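Local coordinates for protein glutathione S-transferase (Agrobacterium tumefaciens, PDB 2YCD) that binds S-(p-nitrobenzyl)glutathione and probably conjugates glutathione to electrophilic compounds, possibly including herbicides, as a dimeric bacterial glutathione transferase, at residues 157-170 and 197-210. Numbering follows the deposited sequence.
With PO4 (phosphate ion), chain C.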
ATOM      1  N   LEU A 157     -15.290   6.660  -2.587  1.00 11.48           N
ATOM      2  CA  LEU A 157     -16.009   6.892  -1.344  1.00  9.36           C
ATOM      3  C   LEU A 157     -17.435   6.321  -1.389  1.00 10.83           C
ATOM      4  O   LEU A 157     -17.904   5.765  -0.407  1.00 10.57           O
ATOM      5  CB  LEU A 157     -16.026   8.384  -0.975  1.00 11.02           C
ATOM      6  CG  LEU A 157     -14.648   9.023  -0.715  1.00 11.81           C
ATOM      7  CD1 LEU A 157     -14.781  10.510  -0.427  1.00 13.02           C
ATOM      8  CD2 LEU A 157     -13.920   8.357   0.451  1.00 13.52           C
ATOM      9  N   ASP A 158     -18.087   6.437  -2.546  1.00 10.74           N
ATOM     10  CA  ASP A 158     -19.384   5.773  -2.762  1.00 13.65           C
ATOM     11  C   ASP A 158     -19.235   4.284  -2.474  1.00 11.33           C
ATOM     12  O   ASP A 158     -20.024   3.693  -1.751  1.00 11.95           O
ATOM     13  CB  ASP A 158     -19.880   5.905  -4.212  1.00 12.85           C
ATOM     14  CG  ASP A 158     -20.340   7.314  -4.580  1.00 16.35           C
ATOM     15  OD1 ASP A 158     -20.603   8.143  -3.681  1.00 17.08           O
ATOM     16  OD2 ASP A 158     -20.447   7.574  -5.804  1.00 19.70           O
ATOM     17  N   GLU A 159     -18.212   3.669  -3.062  1.00 10.38           N
ATOM     18  CA  GLU A 159     -17.983   2.236  -2.898  1.00  9.83           C
ATOM     19  C   GLU A 159     -17.687   1.846  -1.443  1.00  9.90           C
ATOM     20  O   GLU A 159     -18.230   0.864  -0.913  1.00 11.71           O
ATOM     21  CB  GLU A 159     -16.854   1.786  -3.841  1.00 12.38           C
ATOM     22  CG  GLU A 159     -17.294   1.813  -5.318  1.00 13.92           C
ATOM     23  CD  GLU A 159     -16.161   2.004  -6.311  1.00 13.82           C
ATOM     24  OE1 GLU A 159     -14.978   2.111  -5.920  1.00 12.99           O
ATOM     25  OE2 GLU A 159     -16.443   2.048  -7.526  1.00 16.28           O
ATOM     26  N   LEU A 160     -16.823   2.614  -0.785  1.00 10.95           N
ATOM     27  CA  LEU A 160     -16.485   2.326   0.600  1.00 11.40           C
ATOM     28  C   LEU A 160     -17.695   2.483   1.525  1.00 11.64           C
ATOM     29  O   LEU A 160     -17.920   1.684   2.436  1.00 12.37           O
ATOM     30  CB  LEU A 160     -15.353   3.257   1.066  1.00 11.12           C
ATOM     31  CG  LEU A 160     -14.875   3.034   2.504  1.00 10.49           C
ATOM     32  CD1 LEU A 160     -14.268   1.649   2.680  1.00 11.86           C
ATOM     33  CD2 LEU A 160     -13.869   4.112   2.925  1.00 11.59           C
ATOM     34  N   SER A 161     -18.462   3.540   1.285  1.00 11.32           N
ATOM     35  CA  SER A 161     -19.653   3.834   2.090  1.00 11.75           C
ATOM     36  C   SER A 161     -20.711   2.735   1.944  1.00 12.70           C
ATOM     37  O   SER A 161     -21.295   2.294   2.938  1.00 11.93           O
ATOM     38  CB  SER A 161     -20.210   5.184   1.656  1.00 12.94           C
ATOM     39  OG  SER A 161     -21.423   5.471   2.342  1.00 13.82           O
ATOM     40  N   ALA A 162     -20.908   2.275   0.711  1.00 11.72           N
ATOM     41  CA  ALA A 162     -21.901   1.238   0.457  1.00 15.62           C
ATOM     42  C   ALA A 162     -21.478  -0.044   1.141  1.00 16.01           C
ATOM     43  O   ALA A 162     -22.291  -0.769   1.728  1.00 17.53           O
ATOM     44  CB  ALA A 162     -22.063   1.014  -1.028  1.00 14.59           C
ATOM     45  N   TRP A 163     -20.192  -0.344   1.074  1.00 15.38           N
ATOM     46  CA  TRP A 163     -19.738  -1.560   1.685  1.00 15.65           C
ATOM     47  C   TRP A 163     -19.843  -1.501   3.225  1.00 15.28           C
ATOM     48  O   TRP A 163     -20.262  -2.474   3.871  1.00 17.27           O
ATOM     49  CB  TRP A 163     -18.332  -1.923   1.184  1.00 19.63           C
ATOM     50  CG  TRP A 163     -17.925  -3.219   1.741  1.00 17.72           C
ATOM     51  CD1 TRP A 163     -18.104  -4.461   1.194  1.00 22.73           C
ATOM     52  CD2 TRP A 163     -17.330  -3.417   3.016  1.00 14.33           C
ATOM     53  NE1 TRP A 163     -17.634  -5.419   2.057  1.00 22.66           N
ATOM     54  CE2 TRP A 163     -17.163  -4.801   3.188  1.00 18.57           C
ATOM     55  CE3 TRP A 163     -16.936  -2.556   4.043  1.00 18.56           C
ATOM     56  CZ2 TRP A 163     -16.594  -5.346   4.339  1.00 21.80           C
ATOM     57  CZ3 TRP A 163     -16.381  -3.102   5.175  1.00 15.70           C
ATOM     58  CH2 TRP A 163     -16.208  -4.475   5.314  1.00 24.34           C
ATOM     59  N   LEU A 164     -19.483  -0.363   3.822  1.00 12.86           N
ATOM     60  CA  LEU A 164     -19.473  -0.250   5.268  1.00 13.91           C
ATOM     61  C   LEU A 164     -20.880  -0.385   5.850  1.00 15.42           C
ATOM     62  O   LEU A 164     -21.052  -0.981   6.902  1.00 15.37           O
ATOM     63  CB  LEU A 164     -18.821   1.070   5.720  1.00 15.08           C
ATOM     64  CG  LEU A 164     -18.658   1.257   7.230  1.00 13.28           C
ATOM     65  CD1 LEU A 164     -17.545   0.348   7.789  1.00 15.26           C
ATOM     66  CD2 LEU A 164     -18.388   2.721   7.568  1.00 19.02           C
ATOM     67  N   GLY A 165     -21.877   0.172   5.174  1.00 13.83           N
ATOM     68  CA  GLY A 165     -23.242   0.103   5.699  1.00 15.13           C
ATOM     69  C   GLY A 165     -23.322   0.588   7.140  1.00 13.49           C
ATOM     70  O   GLY A 165     -22.876   1.702   7.438  1.00 14.28           O
ATOM     71  N   ASP A 166     -23.879  -0.246   8.024  1.00 16.09           N
ATOM     72  CA  ASP A 166     -24.022   0.086   9.435  1.00 15.52           C
ATOM     73  C   ASP A 166     -22.962  -0.582  10.325  1.00 15.16           C
ATOM     74  O   ASP A 166     -23.108  -0.623  11.548  1.00 19.59           O
ATOM     75  CB  ASP A 166     -25.432  -0.308   9.920  1.00 18.97           C
ATOM     76  CG  ASP A 166     -25.744   0.221  11.306  1.00 22.21           C
ATOM     77  OD1 ASP A 166     -25.589   1.435  11.528  1.00 21.01           O
ATOM     78  OD2 ASP A 166     -26.144  -0.579  12.181  1.00 31.66           O
ATOM     79  N   ARG A 167     -21.888  -1.085   9.729  1.00 16.19           N
ATOM     80  CA  ARG A 167     -20.831  -1.716  10.523  1.00 16.60           C
ATOM     81  C   ARG A 167     -20.175  -0.688  11.444  1.00 14.04           C
ATOM     82  O   ARG A 167     -19.927   0.451  11.024  1.00 14.99           O
ATOM     83  CB  ARG A 167     -19.758  -2.312   9.605  1.00 16.29           C
ATOM     84  CG  ARG A 167     -20.212  -3.475   8.713  1.00 17.53           C
ATOM     85  CD  ARG A 167     -19.164  -3.789   7.652  1.00 17.02           C
ATOM     86  NE  ARG A 167     -19.593  -4.850   6.743  1.00 26.27           N
ATOM     87  CZ  ARG A 167     -19.094  -6.082   6.739  1.00 39.20           C
ATOM     88  NH1 ARG A 167     -18.128  -6.417   7.586  1.00 29.95           N
ATOM     89  NH2 ARG A 167     -19.552  -6.980   5.878  1.00 37.03           N
ATOM     90  N   GLU A 168     -19.870  -1.093  12.682  1.00 13.53           N
ATOM     91  CA  GLU A 168     -19.124  -0.230  13.588  1.00 14.45           C
ATOM     92  C   GLU A 168     -17.692  -0.053  13.061  1.00 11.55           C
ATOM     93  O   GLU A 168     -17.204   1.070  12.990  1.00 11.89           O
ATOM     94  CB  GLU A 168     -19.100  -0.812  15.007  1.00 15.67           C
ATOM     95  CG  GLU A 168     -18.599   0.179  16.049  1.00 17.27           C
ATOM     96  CD  GLU A 168     -18.505  -0.422  17.445  1.00 22.77           C
ATOM     97  OE1 GLU A 168     -18.788  -1.625  17.598  1.00 23.35           O
ATOM     98  OE2 GLU A 168     -18.130   0.314  18.377  1.00 30.45           O
ATOM     99  N   TRP A 169     -17.072  -1.169  12.677  1.00 12.55           N
ATOM    100  CA  TRP A 169     -15.682  -1.192  12.204  1.00 11.21           C
ATOM    101  C   TRP A 169     -15.613  -2.011  10.925  1.00 14.45           C
ATOM    102  O   TRP A 169     -16.593  -2.647  10.531  1.00 15.10           O
ATOM    103  CB  TRP A 169     -14.752  -1.766  13.282  1.00 10.97           C
ATOM    104  CG  TRP A 169     -14.890  -1.080  14.624  1.00 11.91           C
ATOM    105  CD1 TRP A 169     -15.383  -1.630  15.777  1.00 11.89           C
ATOM    106  CD2 TRP A 169     -14.543   0.278  14.943  1.00 10.50           C
ATOM    107  NE1 TRP A 169     -15.355  -0.700  16.786  1.00 10.63           N
ATOM    108  CE2 TRP A 169     -14.854   0.480  16.299  1.00 10.06           C
ATOM    109  CE3 TRP A 169     -13.996   1.342  14.213  1.00 10.38           C
ATOM    110  CZ2 TRP A 169     -14.632   1.692  16.950  1.00 13.59           C
ATOM    111  CZ3 TRP A 169     -13.787   2.560  14.857  1.00 11.96           C
ATOM    112  CH2 TRP A 169     -14.106   2.720  16.214  1.00 12.89           C
ATOM    113  N   LEU A 170     -14.463  -1.997  10.260  1.00 11.54           N
ATOM    114  CA  LEU A 170     -14.334  -2.699   8.979  1.00 15.20           C
ATOM    115  C   LEU A 170     -14.487  -4.225   9.069  1.00 14.05           C
ATOM    116  O   LEU A 170     -15.102  -4.828   8.177  1.00 20.36           O
ATOM    117  CB  LEU A 170     -13.011  -2.339   8.295  1.00 12.98           C
ATOM    118  CG  LEU A 170     -12.875  -0.894   7.784  1.00 11.76           C
ATOM    119  CD1 LEU A 170     -11.413  -0.594   7.527  1.00 11.29           C
ATOM    120  CD2 LEU A 170     -13.709  -0.595   6.545  1.00 14.50           C
ATOM    121  N   TYR A 197     -20.871  11.972   3.144  1.00 16.73           N
ATOM    122  CA  TYR A 197     -20.861  10.534   3.378  1.00 16.02           C
ATOM    123  C   TYR A 197     -21.080  10.251   4.862  1.00 16.63           C
ATOM    124  O   TYR A 197     -20.135   9.963   5.605  1.00 14.61           O
ATOM    125  CB  TYR A 197     -19.538   9.920   2.893  1.00 18.34           C
ATOM    126  CG  TYR A 197     -19.380  10.034   1.396  1.00 16.20           C
ATOM    127  CD1 TYR A 197     -18.783  11.151   0.827  1.00 13.25           C
ATOM    128  CD2 TYR A 197     -19.841   9.033   0.551  1.00 14.54           C
ATOM    129  CE1 TYR A 197     -18.660  11.279  -0.532  1.00 16.59           C
ATOM    130  CE2 TYR A 197     -19.716   9.141  -0.817  1.00 14.92           C
ATOM    131  CZ  TYR A 197     -19.128  10.262  -1.356  1.00 14.06           C
ATOM    132  OH  TYR A 197     -19.007  10.366  -2.715  1.00 17.45           O
ATOM    133  N   GLY A 198     -22.332  10.345   5.298  1.00 15.61           N
ATOM    134  CA  GLY A 198     -22.645  10.322   6.710  1.00 17.03           C
ATOM    135  C   GLY A 198     -22.030   9.154   7.458  1.00 13.65           C
ATOM    136  O   GLY A 198     -21.522   9.337   8.564  1.00 15.02           O
ATOM    137  N   ASN A 199     -22.082   7.951   6.883  1.00 14.13           N
ATOM    138  CA  ASN A 199     -21.547   6.800   7.604  1.00 12.80           C
ATOM    139  C   ASN A 199     -20.013   6.817   7.687  1.00 10.15           C
ATOM    140  O   ASN A 199     -19.455   6.382   8.679  1.00 12.03           O
ATOM    141  CB  ASN A 199     -22.123   5.444   7.119  1.00 13.73           C
ATOM    142  CG  ASN A 199     -21.622   5.023   5.746  1.00 13.41           C
ATOM    143  OD1 ASN A 199     -21.184   5.838   4.936  1.00 14.17           O
ATOM    144  ND2 ASN A 199     -21.743   3.742   5.467  1.00 13.31           N
ATOM    145  N   LEU A 200     -19.351   7.374   6.676  1.00 10.83           N
ATOM    146  CA  LEU A 200     -17.891   7.511   6.738  1.00 11.07           C
ATOM    147  C   LEU A 200     -17.456   8.557   7.754  1.00 11.14           C
ATOM    148  O   LEU A 200     -16.488   8.346   8.499  1.00 10.82           O
ATOM    149  CB  LEU A 200     -17.320   7.823   5.349  1.00 11.01           C
ATOM    150  CG  LEU A 200     -17.541   6.792   4.235  1.00 11.06           C
ATOM    151  CD1 LEU A 200     -16.764   7.214   3.008  1.00 11.80           C
ATOM    152  CD2 LEU A 200     -17.154   5.389   4.657  1.00 12.37           C
ATOM    153  N   LEU A 201     -18.167   9.686   7.797  1.00 11.78           N
ATOM    154  CA  LEU A 201     -17.927  10.709   8.803  1.00 12.14           C
ATOM    155  C   LEU A 201     -18.092  10.143  10.211  1.00 13.80           C
ATOM    156  O   LEU A 201     -17.260  10.366  11.085  1.00 12.99           O
ATOM    157  CB  LEU A 201     -18.909  11.857   8.590  1.00 15.99           C
ATOM    158  CG  LEU A 201     -18.744  13.028   9.558  1.00 16.80           C
ATOM    159  CD1 LEU A 201     -17.320  13.588   9.484  1.00 24.44           C
ATOM    160  CD2 LEU A 201     -19.771  14.099   9.219  1.00 23.10           C
ATOM    161  N   ALA A 202     -19.176   9.409  10.435  1.00 11.34           N
ATOM    162  CA  ALA A 202     -19.448   8.822  11.742  1.00 11.24           C
ATOM    163  C   ALA A 202     -18.387   7.787  12.113  1.00  9.00           C
ATOM    164  O   ALA A 202     -18.003   7.668  13.282  1.00 12.31           O
ATOM    165  CB  ALA A 202     -20.857   8.197  11.767  1.00 12.58           C
ATOM    166  N   TYR A 203     -17.931   7.036  11.112  1.00 10.41           N
ATOM    167  CA  TYR A 203     -16.862   6.049  11.283  1.00  9.96           C
ATOM    168  C   TYR A 203     -15.556   6.726  11.746  1.00 10.13           C
ATOM    169  O   TYR A 203     -14.957   6.325  12.738  1.00 10.08           O
ATOM    170  CB  TYR A 203     -16.694   5.290   9.961  1.00 11.10           C
ATOM    171  CG  TYR A 203     -15.484   4.375   9.864  1.00  9.98           C
ATOM    172  CD1 TYR A 203     -15.393   3.219  10.617  1.00  9.26           C
ATOM    173  CD2 TYR A 203     -14.437   4.680   9.000  1.00  9.61           C
ATOM    174  CE1 TYR A 203     -14.291   2.375  10.519  1.00 10.25           C
ATOM    175  CE2 TYR A 203     -13.339   3.849   8.880  1.00  9.06           C
ATOM    176  CZ  TYR A 203     -13.257   2.705   9.637  1.00  8.50           C
ATOM    177  OH  TYR A 203     -12.148   1.897   9.538  1.00  9.25           O
ATOM    178  N   VAL A 204     -15.158   7.781  11.055  1.00  9.83           N
ATOM    179  CA  VAL A 204     -13.967   8.535  11.451  1.00  9.83           C
ATOM    180  C   VAL A 204     -14.132   9.076  12.880  1.00 10.53           C
ATOM    181  O   VAL A 204     -13.216   8.968  13.698  1.00 10.20           O
ATOM    182  CB  VAL A 204     -13.714   9.680  10.471  1.00  9.49           C
ATOM    183  CG1 VAL A 204     -12.667  10.653  11.029  1.00 11.04           C
ATOM    184  CG2 VAL A 204     -13.268   9.118   9.125  1.00 11.72           C
ATOM    185  N   GLU A 205     -15.298   9.647  13.187  1.00 11.56           N
ATOM    186  CA  GLU A 205     -15.538  10.164  14.531  1.00 10.91           C
ATOM    187  C   GLU A 205     -15.510   9.064  15.597  1.00  9.62           C
ATOM    188  O   GLU A 205     -15.018   9.294  16.719  1.00 10.93           O
ATOM    189  CB  GLU A 205     -16.834  10.989  14.614  1.00 12.73           C
ATOM    190  CG  GLU A 205     -16.799  12.286  13.788  1.00 16.78           C
ATOM    191  CD  GLU A 205     -15.655  13.221  14.164  1.00 39.71           C
ATOM    192  OE1 GLU A 205     -15.241  13.225  15.342  1.00 38.80           O
ATOM    193  OE2 GLU A 205     -15.169  13.959  13.278  1.00 33.84           O
ATOM    194  N   ARG A 206     -16.003   7.872  15.271  1.00 11.34           N
ATOM    195  CA  ARG A 206     -15.939   6.751  16.216  1.00 11.34           C
ATOM    196  C   ARG A 206     -14.487   6.426  16.598  1.00  9.58           C
ATOM    197  O   ARG A 206     -14.178   6.129  17.761  1.00 10.59           O
ATOM    198  CB  ARG A 206     -16.613   5.501  15.643  1.00 14.64           C
ATOM    199  CG  ARG A 206     -18.132   5.521  15.750  1.00 22.61           C
ATOM    200  CD  ARG A 206     -18.732   4.122  15.593  1.00 23.15           C
ATOM    201  NE  ARG A 206     -18.520   3.570  14.268  1.00 21.55           N
ATOM    202  CZ  ARG A 206     -19.219   3.913  13.197  1.00 18.64           C
ATOM    203  NH1 ARG A 206     -20.180   4.835  13.288  1.00 16.63           N
ATOM    204  NH2 ARG A 206     -18.964   3.340  12.037  1.00 20.88           N
ATOM    205  N   GLY A 207     -13.595   6.460  15.607  1.00 10.62           N
ATOM    206  CA  GLY A 207     -12.183   6.222  15.874  1.00  9.94           C
ATOM    207  C   GLY A 207     -11.553   7.341  16.707  1.00  8.51           C
ATOM    208  O   GLY A 207     -10.801   7.080  17.647  1.00  9.77           O
ATOM    209  N   LYS A 208     -11.856   8.584  16.352  1.00  8.85           N
ATOM    210  CA  LYS A 208     -11.288   9.746  17.037  1.00  8.44           C
ATOM    211  C   LYS A 208     -11.729   9.838  18.493  1.00 11.42           C
ATOM    212  O   LYS A 208     -11.035  10.458  19.305  1.00 11.53           O
ATOM    213  CB  LYS A 208     -11.661  11.038  16.300  1.00 11.11           C
ATOM    214  CG  LYS A 208     -10.995  11.163  14.916  1.00 10.04           C
ATOM    215  CD  LYS A 208     -11.553  12.306  14.070  1.00 15.06           C
ATOM    216  CE  LYS A 208     -11.456  13.652  14.729  1.00 24.42           C
ATOM    217  NZ  LYS A 208     -11.995  14.705  13.802  1.00 22.08           N
ATOM    218  N   ALA A 209     -12.863   9.213  18.832  1.00  9.81           N
ATOM    219  CA  ALA A 209     -13.352   9.233  20.205  1.00  9.67           C
ATOM    220  C   ALA A 209     -12.671   8.201  21.105  1.00 11.48           C
ATOM    221  O   ALA A 209     -12.853   8.228  22.321  1.00 11.31           O
ATOM    222  CB  ALA A 209     -14.873   9.035  20.218  1.00  9.96           C
ATOM    223  N   ARG A 210     -11.888   7.283  20.544  1.00  9.82           N
ATOM    224  CA  ARG A 210     -11.236   6.280  21.381  1.00  9.90           C
ATOM    225  C   ARG A 210     -10.119   6.903  22.231  1.00  8.92           C
ATOM    226  O   ARG A 210      -9.356   7.739  21.757  1.00  9.77           O
ATOM    227  CB  ARG A 210     -10.689   5.147  20.513  1.00  9.61           C
ATOM    228  CG  ARG A 210     -11.781   4.387  19.770  1.00  9.68           C
ATOM    229  CD  ARG A 210     -11.213   3.297  18.859  1.00  9.20           C
ATOM    230  NE  ARG A 210     -10.506   2.241  19.587  1.00  8.33           N
ATOM    231  CZ  ARG A 210     -11.082   1.142  20.077  1.00  8.94           C
ATOM    232  NH1 ARG A 210     -12.392   0.944  19.937  1.00  9.52           N
ATOM    233  NH2 ARG A 210     -10.367   0.239  20.729  1.00 11.04           N
TER
HETATM  234  P   PO4 C 601     -13.176  -1.779  22.455  1.00 19.66           P
HETATM  235  O1  PO4 C 601     -14.228  -0.932  21.791  1.00 28.50           O
HETATM  236  O2  PO4 C 601     -12.748  -1.113  23.748  1.00 17.62           O
HETATM  237  O3  PO4 C 601     -13.717  -3.157  22.777  1.00 22.49           O
HETATM  238  O4  PO4 C 601     -11.976  -1.939  21.550  1.00 26.94           O
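L157 lays its CB over one face of the Y197 ring, 3.8 Å from the centroid, while D158 OD1 lies at the ring edge and accepts a hydrogen bond from Y197 OH. This begins a packing of helix 142-164, and the loop after it, on helix 198-208 within the all-helical C-terminal domain of the glutathione transferase fold; the segment axes cross at 73°. L200 fits as a knob into the hole formed by L157, L160, S161 and L164. Farther along, the edge of W169 points at the backbone of R206 and G207, with CH2 3.7 Å from R206 O, and E168 CG lies on one of its faces. The Y203 ring turns its edge to E168 O and reaches W169 CE3 with CE1; its hydroxyl is hydrogen-bonded to D178 of helix 176-185. R206 bends at chi3 (-65°) and grips E168 O side-on, with NE at 3.1 Å and NH2 at 3.0 Å. R210, beside W169, pairs with E44 of the N-terminal domain and holds a phosphate, probably from the crystallisation liquor. N199 ties down the helix end: S161 OG donates to its OD1 at 2.6 Å, and its ND2 bonds both S161 O and G165 O, the latter 3.1 Å away, nearly straight and on a carbonyl lone pair.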